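Local coordinates for CELL division protein FTSZ homolog 1 (Methanocaldococcus jannaschii, PDB 2VAP), which binds GTP and, as in other FtsZ proteins, probably hydrolyses it while polymerising into the contractile ring that marks the site of cell division, at residues D212-N217 with I251-S256; V155-L160 with I216-G221; K83-G88 with K116-D121; T66-T71 with I77-D82; K89-G94 with P101-E106. All coordinates share one frame; numbering follows the deposited sequence.

Contact 1 (D212-N217 with I251-S256); sequences DEVLIN and IGIGES. With GDP (guanosine-5'-diphosphate), chain B.
The base end of the nucleotide pocket and the joint between the two FtsZ domains meet on one short length of helix, where Val214 and Asn217 pack against Ile251 and Ile253. At the pocket, a single carboxylate oxygen does double duty: Asp212 OD1 accepts hydrogen bonds from GDP N1 (2.7 Å) and from the exocyclic GDP N2 (2.7 Å), a fork that reads the two-donor edge of guanine. Neither bond is straight, as one oxygen between two adjacent N-H groups cannot line up fully with both. Leu215, directed away from the strand, adds an apolar neighbour, its CD1 3.8 Å from GDP N2. All this belongs to helix 204-227, the long central helix of the tubulin/FtsZ fold, which runs between the GTPase and C-terminal domains; strand 249-256 is an edge strand of the C-terminal sheet and crosses the helix segment at 102°. There the chemistry is apolar. Val214 CG1, placed anti to its backbone N (chi1 171°), lies obliquely across both isoleucines, 3.9 Å from Ile251 CD1 and 4.1 Å from Ile253 CD1. The same Ile253 CD1 touches Asn217 CB at 4.1 Å. The amide of Asn217 folds back on its own helix, ND2 making a weak bond to Glu213 O at 2.8 Å. Ile190 of strand 186-191 touches both Val214 and Ile251.

Contact 2 (V155-L160 with I216-G221); sequences VAVVTL and INAVKG
Val157 O, the carbonyl oxygen of the residue that carries the strand side of this contact with Ala218 and Val219, is hydrogen-bonded to Thr128 OG1 of the adjacent strand 124-130. With its backbone also paired to Ile127, Val157 is fixed in the parallel sheet and its side chain is set toward helix 204-227. One methyl does most of the touching: Val157 CG1, anti to the backbone N (chi1 -177°), reaches Ala218 CB at 4.0 Å and Val219 CG2 at 3.9 Å. Val219 CG2 also rests on Val157 CB at 3.9 Å, so the two valines meet branch against branch, their side chains slanted across each other. Around them, Ile190 packs on Val157 and Thr128 on Val219, continuing the interface along the face of the Rossmann-like GTPase domain that the central helix covers. Because no hydrogen bond crosses between the segments and all three touching residues are buried, the helix is held against strand 153-160 here by methyl groups in van der Waals contact, without directional bonds.

Contact 3 (K83-G88 with K116-D121); sequences KKILIG and KAAIQD
Ala118 CB sits against the tip of Ile85, with CD1 of the isoleucine 3.8 Å away, and against the stem of Lys83, whose CG lies 4.2 Å off. The single methyl of Ala118 thus meets two side chains, two residues apart on the strand and therefore on the same face. Ile85 gets there with CG1 beside its backbone N (chi1 -54°) and the chain then extended (chi2 164°), which carries CD1 outward to the helix. The lysine, which is exposed, contributes only a methylene. One layer further out, Val67 backs both Lys83 and Ile85, and Ile69 adds to the support of Ile85; on the helix side, Ala118 O is hydrogen-bonded to Lys65 NZ. Strand 83-86 is an outermost strand of the parallel GTPase sheet, beside strand 64-70. Helix 112-119 ends against it, in the crossover that leads from this edge past strands 64-70 and 40-45 to strand 124-130, with Ile119 turned to Ile146 and Ser147 of helix 135-149.

Contact 4 (T66-T71 with I77-D82); sequences TVAINT and IRTKAD
Two hydrogen bonds run in a reciprocal pair between Thr66 and Asp82. In one, Thr66 N donates to Asp82 OD2 at 2.9 Å with an almost straight N-H line (166°), meeting the carboxylate oxygen on its anti side and 18° out of the carboxylate plane. In the other, Asp82 N donates to Thr66 OG1 at 3.1 Å. OG1, held between the backbone N and the carbonyl carbon (chi1 50°), is turned to the backbone N of Asp82, and the two side chains meet at about a right angle. The second oxygen of the aspartate, OD1, forms a salt bridge with Lys57 of helix 46-59, so both ends of the carboxylate are engaged. These bonds fix the last residue before strand 83-86 in a beta-alpha-beta unit: strand 64-70, the short helix 73-77, and then the parallel neighbouring strand. The apolar contacts lie further along. Ala68 CB faces the returning loop and touches Thr79 CG2 at 3.7 Å and Ala81 CB at 4.0 Å. Thr79 meets the strand with its methyl, while OG1 is hydrogen-bonded to Gln75 O. Helix 46-59 packs over these small side chains, with Asn50 against Ala68 and Thr79, and Ile53 against Ala81.

Contact 5 (K89-G94 with P101-E106); sequences KKLTRG and PKIGEE
Leu91 reaches across to Glu106 with both methyls and to Ile103 with CD2. From CB, which points toward the helix, the chain continues to CG anti to the backbone N (chi1 -165°), and the branches divide there. CD1 lies near the aliphatic stem of the glutamate, 4.2 Å from Glu106 CG. CD2 goes deeper: it is 3.8 Å from Glu106 CB and 3.8 Å from the backbone oxygen Ile103 O, and the methyl Ile103 CG2 is a looser neighbour at 4.4 Å. The leucine and glutamate side chains are set at about a right angle, and Glu106 CG, anti to its backbone N (chi1 -162°), lies near both leucine methyls. Helix 101-110 follows the T3 loop of the tubulin/FtsZ nucleotide pocket, whose Ala97, Gly98 and Gly99 bind GTP; residues 89-94 form the earlier, outer part of that connection and fold back on the first turns of the helix. Next to Leu91, Thr92 offers its methyl rather than its hydroxyl: CG2 meets Ile103 CG2 at 3.6 Å, while OG1 makes a weak bond to Gly88 O. Ile103 in turn touches Ala97, and Ala107 and Glu110 extend the helical surface under Leu91.

In the fold
Contacts 1 and 2 follow each other on helix 204-227 and share Ile216 and Asn217; their centres are 9 Å apart, and they join where Leu215 CG meets Thr159 CG2 at 3.7 Å. Contacts 3 and 4 are tied through the sheet, with Ile85 N 2.9 Å from Ala68 O in a probable hydrogen bond. Contact 5 is nested in the loop that contact 3 closes, and touches contact 4 between Thr71 and Thr92. GDP relates the two groups: contact 1 grips its base directly, whereas the side chains of Ile103 (contact 5) and Thr79 (contact 4) are about 9 and 10 Å from the bound GDP. Contacts 1 and 5, with centres 32 Å apart, lie on opposite sides of the chain's centre.

Contact 1 (D212-N217 with I251-S256)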
# COMPACT_ATOMS: atom_id res chain seq x y z
N ASP A 212 -8.83 -4.69 7.01
CA ASP A 212 -9.34 -4.36 5.67
C ASP A 212 -9.30 -2.85 5.42
O ASP A 212 -8.77 -2.40 4.41
CB ASP A 212 -10.77 -4.86 5.49
CG ASP A 212 -10.86 -6.37 5.38
OD1 ASP A 212 -9.84 -7.02 5.08
OD2 ASP A 212 -11.97 -6.90 5.59
N GLU A 213 -9.86 -2.09 6.36
CA GLU A 213 -9.95 -0.64 6.26
C GLU A 213 -8.58 0.02 6.18
O GLU A 213 -8.38 0.97 5.42
CB GLU A 213 -10.75 -0.05 7.43
CG GLU A 213 -12.22 -0.48 7.49
CD GLU A 213 -13.04 0.01 6.30
OE1 GLU A 213 -13.90 -0.77 5.82
OE2 GLU A 213 -12.83 1.15 5.85
N VAL A 214 -7.64 -0.49 6.98
CA VAL A 214 -6.28 0.04 7.02
C VAL A 214 -5.55 -0.22 5.70
O VAL A 214 -4.90 0.68 5.16
CB VAL A 214 -5.49 -0.53 8.23
CG1 VAL A 214 -4.01 -0.17 8.14
CG2 VAL A 214 -6.08 -0.02 9.53
N LEU A 215 -5.68 -1.44 5.17
CA LEU A 215 -5.12 -1.79 3.87
C LEU A 215 -5.68 -0.92 2.74
O LEU A 215 -4.93 -0.45 1.88
CB LEU A 215 -5.34 -3.27 3.56
CG LEU A 215 -4.30 -4.28 4.04
CD1 LEU A 215 -4.86 -5.70 3.98
CD2 LEU A 215 -3.00 -4.18 3.24
N ILE A 216 -7.00 -0.72 2.76
CA ILE A 216 -7.67 0.15 1.79
C ILE A 216 -7.12 1.58 1.87
O ILE A 216 -6.73 2.15 0.86
CB ILE A 216 -9.22 0.13 1.96
CG1 ILE A 216 -9.80 -1.25 1.63
CG2 ILE A 216 -9.89 1.22 1.10
CD1 ILE A 216 -9.37 -1.84 0.29
N ASN A 217 -7.09 2.12 3.09
CA ASN A 217 -6.56 3.47 3.32
C ASN A 217 -5.11 3.64 2.86
O ASN A 217 -4.75 4.68 2.31
CB ASN A 217 -6.68 3.85 4.80
CG ASN A 217 -8.06 4.37 5.17
OD1 ASN A 217 -8.20 5.45 5.73
ND2 ASN A 217 -9.10 3.60 4.85
N ILE A 251 3.42 2.82 7.98
CA ILE A 251 2.39 3.85 7.87
C ILE A 251 1.89 4.37 9.22
O ILE A 251 1.98 3.69 10.24
CB ILE A 251 1.17 3.39 7.01
CG1 ILE A 251 0.35 2.31 7.73
CG2 ILE A 251 1.64 2.92 5.63
CD1 ILE A 251 -1.03 2.06 7.13
N GLY A 252 1.36 5.59 9.19
CA GLY A 252 0.64 6.17 10.32
C GLY A 252 -0.63 6.81 9.80
O GLY A 252 -0.61 7.54 8.80
N ILE A 253 -1.75 6.53 10.47
CA ILE A 253 -3.04 7.10 10.09
C ILE A 253 -3.63 7.88 11.26
O ILE A 253 -3.66 7.41 12.39
CB ILE A 253 -4.04 6.01 9.61
CG1 ILE A 253 -3.47 5.23 8.42
CG2 ILE A 253 -5.39 6.63 9.23
CD1 ILE A 253 -4.20 3.93 8.11
N GLY A 254 -4.09 9.10 10.96
CA GLY A 254 -4.75 9.94 11.95
C GLY A 254 -5.98 10.62 11.38
O GLY A 254 -6.02 10.94 10.19
N GLU A 255 -6.98 10.84 12.22
CA GLU A 255 -8.20 11.54 11.82
C GLU A 255 -8.78 12.35 12.98
O GLU A 255 -8.69 11.94 14.14
CB GLU A 255 -9.24 10.57 11.25
CG GLU A 255 -9.66 9.43 12.18
CD GLU A 255 -10.79 8.59 11.61
OE1 GLU A 255 -10.91 8.49 10.37
OE2 GLU A 255 -11.55 8.00 12.41
N SER A 256 -9.37 13.50 12.65
CA SER A 256 -9.97 14.39 13.64
C SER A 256 -11.04 15.28 13.01
O SER A 256 -10.91 15.68 11.85
CB SER A 256 -8.90 15.25 14.31
OG SER A 256 -9.46 16.09 15.30
PB GDP B . -3.77 -17.03 1.41
O1B GDP B . -3.22 -18.43 1.39
O2B GDP B . -5.03 -16.96 0.57
O3B GDP B . -2.74 -16.08 0.86
O3A GDP B . -4.10 -16.65 2.94
PA GDP B . -5.08 -15.45 3.38
O1A GDP B . -4.99 -14.27 2.44
O2A GDP B . -6.50 -15.93 3.55
O5' GDP B . -4.48 -15.05 4.82
C5' GDP B . -3.12 -14.65 4.94
C4' GDP B . -3.00 -13.63 6.06
O4' GDP B . -3.84 -12.51 5.80
C3' GDP B . -3.45 -14.21 7.40
O3' GDP B . -2.35 -14.75 8.13
C2' GDP B . -4.11 -13.04 8.10
O2' GDP B . -3.15 -12.33 8.90
C1' GDP B . -4.56 -12.12 6.98
N9 GDP B . -6.03 -12.22 6.73
C8 GDP B . -6.79 -13.34 6.71
N7 GDP B . -8.09 -13.04 6.45
C5 GDP B . -8.17 -11.70 6.29
C6 GDP B . -9.24 -10.71 5.99
O6 GDP B . -10.42 -11.08 5.82
N1 GDP B . -8.89 -9.42 5.91
C2 GDP B . -7.62 -8.99 6.09
N2 GDP B . -7.35 -7.67 6.00
N3 GDP B . -6.60 -9.84 6.37
C4 GDP B . -6.81 -11.18 6.48

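Contact 2 (V155-L160 with I216-G221)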
# COMPACT_ATOMS: atom_id res chain seq x y z
N VAL A 155 6.16 -1.41 -5.66
CA VAL A 155 5.83 -1.12 -4.26
C VAL A 155 4.92 -2.20 -3.69
O VAL A 155 3.87 -2.51 -4.26
CB VAL A 155 5.14 0.27 -4.11
CG1 VAL A 155 4.74 0.54 -2.66
CG2 VAL A 155 6.06 1.38 -4.62
N ALA A 156 5.33 -2.78 -2.57
CA ALA A 156 4.50 -3.74 -1.86
C ALA A 156 3.84 -3.09 -0.65
O ALA A 156 4.48 -2.31 0.06
CB ALA A 156 5.31 -4.96 -1.44
N VAL A 157 2.56 -3.38 -0.45
CA VAL A 157 1.84 -2.95 0.74
C VAL A 157 1.23 -4.20 1.35
O VAL A 157 0.23 -4.73 0.85
CB VAL A 157 0.74 -1.90 0.43
CG1 VAL A 157 0.07 -1.43 1.72
CG2 VAL A 157 1.32 -0.71 -0.33
N VAL A 158 1.85 -4.68 2.42
CA VAL A 158 1.52 -5.99 2.98
C VAL A 158 1.32 -5.94 4.49
O VAL A 158 1.87 -5.06 5.17
CB VAL A 158 2.61 -7.06 2.64
CG1 VAL A 158 2.63 -7.35 1.15
CG2 VAL A 158 3.99 -6.62 3.13
N THR A 159 0.54 -6.88 5.01
CA THR A 159 0.36 -7.01 6.45
C THR A 159 1.11 -8.22 7.00
O THR A 159 1.32 -9.21 6.30
CB THR A 159 -1.13 -7.14 6.86
OG1 THR A 159 -1.69 -8.32 6.27
CG2 THR A 159 -1.92 -5.92 6.42
N LEU A 160 1.52 -8.11 8.26
CA LEU A 160 2.01 -9.26 9.02
C LEU A 160 0.87 -9.72 9.93
O LEU A 160 0.09 -8.90 10.40
CB LEU A 160 3.24 -8.88 9.84
CG LEU A 160 4.53 -8.52 9.09
CD1 LEU A 160 5.58 -8.03 10.06
CD2 LEU A 160 5.06 -9.70 8.27
N ILE A 216 -7.00 -0.72 2.76
CA ILE A 216 -7.67 0.15 1.79
C ILE A 216 -7.12 1.58 1.87
O ILE A 216 -6.73 2.15 0.86
CB ILE A 216 -9.22 0.13 1.96
CG1 ILE A 216 -9.80 -1.25 1.63
CG2 ILE A 216 -9.89 1.22 1.10
CD1 ILE A 216 -9.37 -1.84 0.29
N ASN A 217 -7.09 2.12 3.09
CA ASN A 217 -6.56 3.47 3.32
C ASN A 217 -5.11 3.64 2.86
O ASN A 217 -4.75 4.68 2.31
CB ASN A 217 -6.68 3.85 4.80
CG ASN A 217 -8.06 4.37 5.17
OD1 ASN A 217 -8.20 5.45 5.73
ND2 ASN A 217 -9.10 3.60 4.85
N ALA A 218 -4.29 2.61 3.07
CA ALA A 218 -2.88 2.64 2.69
C ALA A 218 -2.69 2.57 1.17
O ALA A 218 -1.99 3.40 0.60
CB ALA A 218 -2.11 1.52 3.38
N VAL A 219 -3.32 1.59 0.54
CA VAL A 219 -3.20 1.39 -0.91
C VAL A 219 -3.89 2.51 -1.70
O VAL A 219 -3.27 3.14 -2.55
CB VAL A 219 -3.72 -0.01 -1.36
CG1 VAL A 219 -3.67 -0.15 -2.88
CG2 VAL A 219 -2.91 -1.12 -0.71
N LYS A 220 -5.16 2.76 -1.39
CA LYS A 220 -5.93 3.82 -2.05
C LYS A 220 -5.29 5.19 -1.80
O LYS A 220 -5.22 6.02 -2.72
CB LYS A 220 -7.38 3.81 -1.58
CG LYS A 220 -8.34 4.63 -2.44
CD LYS A 220 -9.77 4.45 -1.99
CE LYS A 220 -10.73 5.28 -2.82
NZ LYS A 220 -12.15 5.10 -2.39
N GLY A 221 -4.82 5.42 -0.58
CA GLY A 221 -4.17 6.68 -0.21
C GLY A 221 -2.88 6.95 -0.96
O GLY A 221 -2.61 8.09 -1.36

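Contact 3 (K83-G88 with K116-D121)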
# COMPACT_ATOMS: atom_id res chain seq x y z
N LYS A 83 -9.17 -7.36 -13.88
CA LYS A 83 -8.59 -8.59 -14.42
C LYS A 83 -8.40 -9.62 -13.31
O LYS A 83 -7.91 -9.30 -12.23
CB LYS A 83 -7.25 -8.29 -15.11
CG LYS A 83 -6.50 -9.51 -15.65
CD LYS A 83 -7.20 -10.15 -16.84
CE LYS A 83 -6.46 -11.38 -17.32
NZ LYS A 83 -7.16 -12.05 -18.45
N LYS A 84 -8.80 -10.86 -13.59
CA LYS A 84 -8.61 -11.97 -12.66
C LYS A 84 -7.71 -13.03 -13.28
O LYS A 84 -7.86 -13.38 -14.46
CB LYS A 84 -9.95 -12.60 -12.27
CG LYS A 84 -10.97 -11.64 -11.69
CD LYS A 84 -12.26 -12.37 -11.37
CE LYS A 84 -13.45 -11.42 -11.39
NZ LYS A 84 -14.69 -12.10 -10.93
N ILE A 85 -6.76 -13.53 -12.49
CA ILE A 85 -5.87 -14.60 -12.94
C ILE A 85 -5.87 -15.75 -11.94
O ILE A 85 -5.49 -15.58 -10.78
CB ILE A 85 -4.40 -14.11 -13.15
CG1 ILE A 85 -4.35 -12.91 -14.11
CG2 ILE A 85 -3.52 -15.25 -13.68
CD1 ILE A 85 -3.04 -12.14 -14.07
N LEU A 86 -6.31 -16.92 -12.39
CA LEU A 86 -6.19 -18.13 -11.60
C LEU A 86 -4.81 -18.72 -11.82
O LEU A 86 -4.51 -19.26 -12.89
CB LEU A 86 -7.28 -19.15 -11.97
CG LEU A 86 -7.34 -20.42 -11.13
CD1 LEU A 86 -7.88 -20.14 -9.72
CD2 LEU A 86 -8.18 -21.47 -11.82
N ILE A 87 -3.96 -18.60 -10.81
CA ILE A 87 -2.58 -19.09 -10.91
C ILE A 87 -2.47 -20.57 -10.53
O ILE A 87 -3.23 -21.07 -9.69
CB ILE A 87 -1.58 -18.22 -10.09
CG1 ILE A 87 -1.97 -18.17 -8.60
CG2 ILE A 87 -1.50 -16.81 -10.68
CD1 ILE A 87 -0.86 -17.68 -7.68
N GLY A 88 -1.54 -21.27 -11.17
CA GLY A 88 -1.31 -22.69 -10.93
C GLY A 88 -2.46 -23.58 -11.37
O GLY A 88 -2.84 -24.50 -10.64
N LYS A 116 2.63 -11.22 -16.11
CA LYS A 116 3.39 -10.22 -16.87
C LYS A 116 2.50 -9.45 -17.85
O LYS A 116 2.58 -8.23 -17.95
CB LYS A 116 4.56 -10.87 -17.61
CG LYS A 116 5.49 -9.89 -18.31
CD LYS A 116 6.54 -10.61 -19.14
CE LYS A 116 7.35 -9.64 -19.98
NZ LYS A 116 8.35 -10.34 -20.83
N ALA A 117 1.64 -10.18 -18.57
CA ALA A 117 0.74 -9.59 -19.56
C ALA A 117 -0.27 -8.62 -18.94
O ALA A 117 -0.63 -7.62 -19.56
CB ALA A 117 0.01 -10.69 -20.33
N ALA A 118 -0.69 -8.91 -17.71
CA ALA A 118 -1.68 -8.10 -17.00
C ALA A 118 -1.10 -6.79 -16.46
O ALA A 118 -1.84 -5.82 -16.26
CB ALA A 118 -2.32 -8.90 -15.88
N ILE A 119 0.20 -6.77 -16.21
CA ILE A 119 0.86 -5.60 -15.64
C ILE A 119 1.81 -4.89 -16.61
O ILE A 119 2.40 -3.87 -16.28
CB ILE A 119 1.60 -5.92 -14.30
CG1 ILE A 119 2.76 -6.90 -14.53
CG2 ILE A 119 0.61 -6.45 -13.26
CD1 ILE A 119 3.75 -6.98 -13.37
N GLN A 120 1.92 -5.45 -17.82
CA GLN A 120 2.75 -4.89 -18.89
C GLN A 120 2.43 -3.41 -19.12
O GLN A 120 1.26 -3.00 -19.09
CB GLN A 120 2.54 -5.68 -20.19
CG GLN A 120 3.60 -5.42 -21.27
CD GLN A 120 4.90 -6.16 -21.01
OE1 GLN A 120 5.94 -5.54 -20.79
NE2 GLN A 120 4.84 -7.49 -21.03
N ASP A 121 3.48 -2.62 -19.32
CA ASP A 121 3.38 -1.18 -19.62
C ASP A 121 2.98 -0.30 -18.42
O ASP A 121 2.77 0.90 -18.58
CB ASP A 121 2.46 -0.91 -20.82
CG ASP A 121 2.90 -1.65 -22.08
OD1 ASP A 121 4.12 -1.71 -22.34
OD2 ASP A 121 2.02 -2.15 -22.81

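Contact 4 (T66-T71 with I77-D82)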
# COMPACT_ATOMS: atom_id res chain seq x y z
N THR A 66 -6.99 -2.76 -11.54
CA THR A 66 -7.02 -3.74 -10.45
C THR A 66 -6.89 -5.17 -10.98
O THR A 66 -7.65 -5.59 -11.85
CB THR A 66 -8.28 -3.62 -9.57
OG1 THR A 66 -9.45 -3.59 -10.40
CG2 THR A 66 -8.23 -2.36 -8.72
N VAL A 67 -5.92 -5.90 -10.44
CA VAL A 67 -5.69 -7.29 -10.81
C VAL A 67 -5.76 -8.17 -9.57
O VAL A 67 -5.09 -7.90 -8.57
CB VAL A 67 -4.33 -7.48 -11.54
CG1 VAL A 67 -4.08 -8.96 -11.86
CG2 VAL A 67 -4.28 -6.66 -12.82
N ALA A 68 -6.59 -9.21 -9.62
CA ALA A 68 -6.68 -10.18 -8.54
C ALA A 68 -6.12 -11.52 -8.99
O ALA A 68 -6.50 -12.04 -10.04
CB ALA A 68 -8.13 -10.33 -8.08
N ILE A 69 -5.20 -12.07 -8.20
CA ILE A 69 -4.65 -13.40 -8.47
C ILE A 69 -4.85 -14.33 -7.28
O ILE A 69 -4.77 -13.90 -6.12
CB ILE A 69 -3.16 -13.36 -8.93
CG1 ILE A 69 -2.22 -13.06 -7.76
CG2 ILE A 69 -2.96 -12.38 -10.09
CD1 ILE A 69 -0.78 -13.49 -8.00
N ASN A 70 -5.12 -15.60 -7.57
CA ASN A 70 -5.35 -16.59 -6.53
C ASN A 70 -5.20 -18.00 -7.07
O ASN A 70 -5.38 -18.25 -8.26
CB ASN A 70 -6.75 -16.42 -5.92
CG ASN A 70 -6.82 -16.83 -4.46
OD1 ASN A 70 -6.15 -17.77 -4.02
ND2 ASN A 70 -7.64 -16.13 -3.69
N THR A 71 -4.84 -18.92 -6.17
CA THR A 71 -4.84 -20.35 -6.47
C THR A 71 -6.23 -20.93 -6.21
O THR A 71 -6.59 -21.97 -6.76
CB THR A 71 -3.84 -21.11 -5.58
OG1 THR A 71 -4.08 -20.78 -4.21
CG2 THR A 71 -2.41 -20.76 -5.94
N ILE A 77 -13.43 -16.05 -8.03
CA ILE A 77 -14.63 -15.77 -8.82
C ILE A 77 -15.59 -14.77 -8.17
O ILE A 77 -16.26 -14.00 -8.87
CB ILE A 77 -15.33 -17.08 -9.30
CG1 ILE A 77 -14.98 -17.36 -10.77
CG2 ILE A 77 -16.84 -17.02 -9.15
CD1 ILE A 77 -13.50 -17.59 -11.06
N ARG A 78 -15.63 -14.74 -6.83
CA ARG A 78 -16.46 -13.77 -6.12
C ARG A 78 -15.77 -12.41 -5.92
O ARG A 78 -16.38 -11.46 -5.43
CB ARG A 78 -16.98 -14.33 -4.79
CG ARG A 78 -15.93 -14.92 -3.86
CD ARG A 78 -16.55 -15.33 -2.53
NE ARG A 78 -15.78 -16.37 -1.86
CZ ARG A 78 -16.07 -17.67 -1.88
NH1 ARG A 78 -17.13 -18.11 -2.55
NH2 ARG A 78 -15.30 -18.53 -1.23
N THR A 79 -14.50 -12.33 -6.32
CA THR A 79 -13.74 -11.09 -6.29
C THR A 79 -14.16 -10.17 -7.43
O THR A 79 -14.47 -10.64 -8.53
CB THR A 79 -12.22 -11.38 -6.37
OG1 THR A 79 -11.84 -12.25 -5.30
CG2 THR A 79 -11.39 -10.10 -6.29
N LYS A 80 -14.19 -8.86 -7.17
CA LYS A 80 -14.43 -7.87 -8.20
C LYS A 80 -13.11 -7.20 -8.60
O LYS A 80 -12.41 -6.64 -7.75
CB LYS A 80 -15.44 -6.82 -7.73
CG LYS A 80 -16.91 -7.26 -7.81
CD LYS A 80 -17.35 -8.03 -6.57
CE LYS A 80 -18.80 -8.49 -6.68
NZ LYS A 80 -18.98 -9.57 -7.70
N ALA A 81 -12.78 -7.28 -9.89
CA ALA A 81 -11.51 -6.76 -10.41
C ALA A 81 -11.60 -6.47 -11.91
O ALA A 81 -12.46 -7.01 -12.60
CB ALA A 81 -10.38 -7.75 -10.14
N ASP A 82 -10.70 -5.61 -12.40
CA ASP A 82 -10.57 -5.37 -13.83
C ASP A 82 -10.07 -6.63 -14.54
O ASP A 82 -10.50 -6.94 -15.66
CB ASP A 82 -9.60 -4.22 -14.11
CG ASP A 82 -10.16 -2.87 -13.68
OD1 ASP A 82 -11.35 -2.59 -13.95
OD2 ASP A 82 -9.39 -2.08 -13.09

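Contact 5 (K89-G94 with P101-E106)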
# COMPACT_ATOMS: atom_id res chain seq x y z
N LYS A 89 -3.00 -23.31 -12.56
CA LYS A 89 -4.09 -24.10 -13.13
C LYS A 89 -3.72 -25.57 -13.31
O LYS A 89 -4.55 -26.46 -13.12
CB LYS A 89 -4.53 -23.51 -14.48
CG LYS A 89 -5.34 -22.23 -14.39
CD LYS A 89 -5.72 -21.73 -15.77
CE LYS A 89 -6.64 -20.53 -15.69
NZ LYS A 89 -7.00 -20.01 -17.04
N LYS A 90 -2.46 -25.81 -13.68
CA LYS A 90 -1.94 -27.16 -13.89
C LYS A 90 -1.31 -27.74 -12.63
O LYS A 90 -0.82 -28.88 -12.63
CB LYS A 90 -0.92 -27.15 -15.04
CG LYS A 90 -1.46 -26.67 -16.38
CD LYS A 90 -0.35 -26.52 -17.40
CE LYS A 90 -0.85 -25.85 -18.68
NZ LYS A 90 -1.77 -26.72 -19.46
N LEU A 91 -1.34 -26.97 -11.54
CA LEU A 91 -0.71 -27.37 -10.28
C LEU A 91 -1.73 -27.75 -9.21
O LEU A 91 -1.69 -28.86 -8.67
CB LEU A 91 0.21 -26.26 -9.77
CG LEU A 91 1.24 -26.60 -8.68
CD1 LEU A 91 2.42 -27.36 -9.26
CD2 LEU A 91 1.71 -25.33 -7.99
N THR A 92 -2.65 -26.83 -8.90
CA THR A 92 -3.63 -27.04 -7.83
C THR A 92 -5.08 -27.07 -8.32
O THR A 92 -6.00 -27.28 -7.53
CB THR A 92 -3.46 -26.01 -6.69
OG1 THR A 92 -3.23 -24.71 -7.24
CG2 THR A 92 -2.29 -26.40 -5.81
N ARG A 93 -5.27 -26.85 -9.62
CA ARG A 93 -6.57 -27.00 -10.29
C ARG A 93 -7.69 -26.12 -9.70
O ARG A 93 -8.87 -26.48 -9.75
CB ARG A 93 -7.01 -28.48 -10.31
CG ARG A 93 -5.88 -29.50 -10.54
CD ARG A 93 -5.39 -29.53 -11.98
NE ARG A 93 -6.40 -30.09 -12.87
CZ ARG A 93 -6.47 -31.37 -13.22
NH1 ARG A 93 -5.59 -32.25 -12.77
NH2 ARG A 93 -7.43 -31.77 -14.04
N GLY A 94 -7.31 -24.98 -9.14
CA GLY A 94 -8.27 -24.04 -8.56
C GLY A 94 -8.65 -24.31 -7.11
O GLY A 94 -9.55 -23.66 -6.58
N PRO A 101 3.34 -21.59 1.46
CA PRO A 101 3.93 -20.57 0.58
C PRO A 101 4.62 -21.15 -0.65
O PRO A 101 4.61 -20.52 -1.71
CB PRO A 101 4.96 -19.88 1.49
CG PRO A 101 4.48 -20.15 2.87
CD PRO A 101 3.91 -21.53 2.82
N LYS A 102 5.20 -22.35 -0.52
CA LYS A 102 5.87 -23.02 -1.65
C LYS A 102 4.90 -23.32 -2.79
O LYS A 102 5.27 -23.23 -3.96
CB LYS A 102 6.57 -24.30 -1.18
CG LYS A 102 7.83 -24.05 -0.36
CD LYS A 102 8.60 -25.34 -0.08
CE LYS A 102 7.99 -26.12 1.08
NZ LYS A 102 8.77 -27.35 1.38
N ILE A 103 3.66 -23.67 -2.44
CA ILE A 103 2.62 -23.93 -3.44
C ILE A 103 2.21 -22.63 -4.14
O ILE A 103 2.06 -22.60 -5.37
CB ILE A 103 1.38 -24.64 -2.82
CG1 ILE A 103 1.79 -26.02 -2.27
CG2 ILE A 103 0.27 -24.79 -3.85
CD1 ILE A 103 0.68 -26.76 -1.53
N GLY A 104 2.04 -21.56 -3.36
CA GLY A 104 1.73 -20.23 -3.91
C GLY A 104 2.81 -19.71 -4.84
O GLY A 104 2.50 -19.11 -5.88
N GLU A 105 4.07 -19.93 -4.46
CA GLU A 105 5.22 -19.52 -5.26
C GLU A 105 5.27 -20.26 -6.60
O GLU A 105 5.43 -19.64 -7.65
CB GLU A 105 6.52 -19.75 -4.48
CG GLU A 105 7.78 -19.24 -5.19
CD GLU A 105 9.06 -19.59 -4.44
OE1 GLU A 105 9.97 -18.73 -4.40
OE2 GLU A 105 9.16 -20.70 -3.89
N GLU A 106 5.14 -21.58 -6.54
CA GLU A 106 5.19 -22.43 -7.73
C GLU A 106 4.03 -22.13 -8.68
O GLU A 106 4.21 -22.15 -9.91
CB GLU A 106 5.19 -23.91 -7.33
CG GLU A 106 5.65 -24.87 -8.42
CD GLU A 106 7.14 -24.76 -8.74
OE1 GLU A 106 7.50 -24.93 -9.92
OE2 GLU A 106 7.94 -24.51 -7.81